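Secreted effector protein SopD (Salmonella typhimurium, PDB 5CPC) helps the bacterium invade and survive in host tissues, acting as a secreted effector that works with SopB in membrane fission and macropinosome formation and contributes to replication in macrophages. Local coordinates at residues 30-34 against 35-39. Residues are numbered along the deposited sequence; the frame is centred on the assembly and turned at random.
Sequences KAIHM and GGWDK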
loop_
_atom_site.group_PDB
_atom_site.type_symbol
_atom_site.label_atom_id
_atom_site.label_comp_id
_atom_site.label_asym_id
_atom_site.label_seq_id
_atom_site.Cartn_x
_atom_site.Cartn_y
_atom_site.Cartn_z
ATOM N N LYS A 30 0.009 -4.503 21.239
ATOM C CA LYS A 30 1.178 -5.420 20.980
ATOM C C LYS A 30 2.510 -4.872 21.566
ATOM O O LYS A 30 2.911 -3.735 21.260
ATOM C CB LYS A 30 1.341 -5.644 19.483
ATOM C CG LYS A 30 1.313 -7.098 19.052
ATOM C CD LYS A 30 2.709 -7.710 19.074
ATOM C CE LYS A 30 2.896 -8.725 17.928
ATOM N NZ LYS A 30 2.096 -10.006 18.016
ATOM N N ALA A 31 3.198 -5.711 22.355
ATOM C CA ALA A 31 4.441 -5.355 23.066
ATOM C C ALA A 31 5.534 -4.595 22.281
ATOM O O ALA A 31 6.086 -5.092 21.288
ATOM C CB ALA A 31 5.049 -6.609 23.762
ATOM N N ILE A 32 5.868 -3.396 22.760
ATOM C CA ILE A 32 6.979 -2.679 22.209
ATOM C C ILE A 32 8.228 -3.033 23.027
ATOM O O ILE A 32 8.174 -3.122 24.247
ATOM C CB ILE A 32 6.720 -1.222 22.267
ATOM C CG1 ILE A 32 5.569 -0.900 21.288
ATOM C CG2 ILE A 32 8.044 -0.463 22.024
ATOM C CD1 ILE A 32 5.171 0.558 21.266
ATOM N N HIS A 33 9.348 -3.225 22.346
ATOM C CA HIS A 33 10.556 -3.717 22.973
ATOM C C HIS A 33 11.739 -2.788 22.793
ATOM O O HIS A 33 12.764 -2.977 23.440
ATOM C CB HIS A 33 10.960 -5.075 22.342
ATOM C CG HIS A 33 9.900 -6.140 22.386
ATOM N ND1 HIS A 33 9.452 -6.706 23.565
ATOM C CD2 HIS A 33 9.240 -6.785 21.382
ATOM C CE1 HIS A 33 8.548 -7.639 23.286
ATOM N NE2 HIS A 33 8.401 -7.705 21.970
ATOM N N MET A 34 11.633 -1.819 21.879
ATOM C CA MET A 34 12.792 -1.013 21.547
ATOM C C MET A 34 13.292 -0.215 22.769
ATOM O O MET A 34 12.538 0.063 23.714
ATOM C CB MET A 34 12.419 -0.062 20.464
ATOM C CG MET A 34 11.398 0.933 20.992
ATOM S SD MET A 34 10.775 1.988 19.695
ATOM C CE MET A 34 12.284 2.442 18.894
ATOM N N GLY A 35 14.553 0.168 22.758
ATOM C CA GLY A 35 15.112 0.933 23.916
ATOM C C GLY A 35 15.006 0.245 25.305
ATOM O O GLY A 35 14.918 0.944 26.321
ATOM N N GLY A 36 14.994 -1.096 25.351
ATOM C CA GLY A 36 14.727 -1.881 26.596
ATOM C C GLY A 36 13.348 -1.564 27.229
ATOM O O GLY A 36 13.174 -1.666 28.444
ATOM N N TRP A 37 12.362 -1.159 26.413
ATOM C CA TRP A 37 11.015 -0.728 26.922
ATOM C C TRP A 37 10.317 -1.770 27.847
ATOM O O TRP A 37 9.654 -1.382 28.840
ATOM C CB TRP A 37 10.080 -0.302 25.769
ATOM C CG TRP A 37 8.791 0.306 26.230
ATOM C CD1 TRP A 37 7.513 -0.177 26.001
ATOM C CD2 TRP A 37 8.635 1.490 27.021
ATOM N NE1 TRP A 37 6.599 0.644 26.589
ATOM C CE2 TRP A 37 7.239 1.685 27.200
ATOM C CE3 TRP A 37 9.544 2.432 27.573
ATOM C CZ2 TRP A 37 6.712 2.758 27.928
ATOM C CZ3 TRP A 37 9.020 3.501 28.289
ATOM C CH2 TRP A 37 7.610 3.648 28.485
ATOM N N ASP A 38 10.520 -3.061 27.569
ATOM C CA ASP A 38 10.052 -4.134 28.448
ATOM C C ASP A 38 10.240 -3.907 29.935
ATOM O O ASP A 38 9.392 -4.299 30.715
ATOM C CB ASP A 38 10.764 -5.462 28.105
ATOM C CG ASP A 38 11.202 -5.513 26.632
ATOM O OD1 ASP A 38 12.012 -4.544 26.197
ATOM O OD2 ASP A 38 10.717 -6.495 25.957
ATOM N N LYS A 39 11.370 -3.344 30.352
ATOM C CA LYS A 39 11.576 -3.116 31.745
ATOM C C LYS A 39 11.608 -1.632 32.022
ATOM O O LYS A 39 11.289 -1.221 33.113
ATOM C CB LYS A 39 12.895 -3.731 32.213
ATOM C CG LYS A 39 12.998 -5.249 32.161
ATOM C CD LYS A 39 14.447 -5.609 32.626
ATOM C CE LYS A 39 14.656 -5.655 34.209
ATOM N NZ LYS A 39 15.963 -5.198 34.787
#
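A tight glycine turn leads the chain into the short helix 37-40, and across it M34 meets W37 and H33 meets D38. The closing bond runs from W37 N to M34 O (3.0 Å), somewhat bent, with the donor lying above the carbonyl plane instead of on a lone pair. Between them G35 and G36 both have positive phi, in the left-handed helical region, which suits glycine; M34 to W37 therefore form a type III' β-turn, a variant close to type I'. G36 is also the N-cap residue, and G36 O accepts K39 N (3.1 Å).

On the solvent-exposed side, the side chains of H33 and D38 join through a histidine-carboxylate hydrogen bond, H33 ND1 giving its hydrogen to D38 OD2 at 2.7 Å. The line is fairly straight, 158° at the hydrogen. The oxygen lies close to the imidazole plane and is approached on its syn side, though well out of the carboxylate plane; the two flat groups are turned only 19° from each other. D38 gets there with CG beside its backbone N in an unusual rotation (chi1 -27°), which leaves OD1 3.3 Å from H33 O, a pairing of two acceptors that is probably mildly unfavourable. A31 O sits over one face of the imidazole, toward its rim. The start of even this one-turn helix may favour the carboxylate slightly.

W37 swings back over the preceding loop: its CD1 edge faces I32 O in the indole plane at 3.5 Å, and I32 CB and CG2 each approach CD1 at 4.0 Å. Both I32 and W37 also rest on L53 of helix 49-60; I32 and M34 reach W160, at the end of helix 141-160, and M34 touches I60.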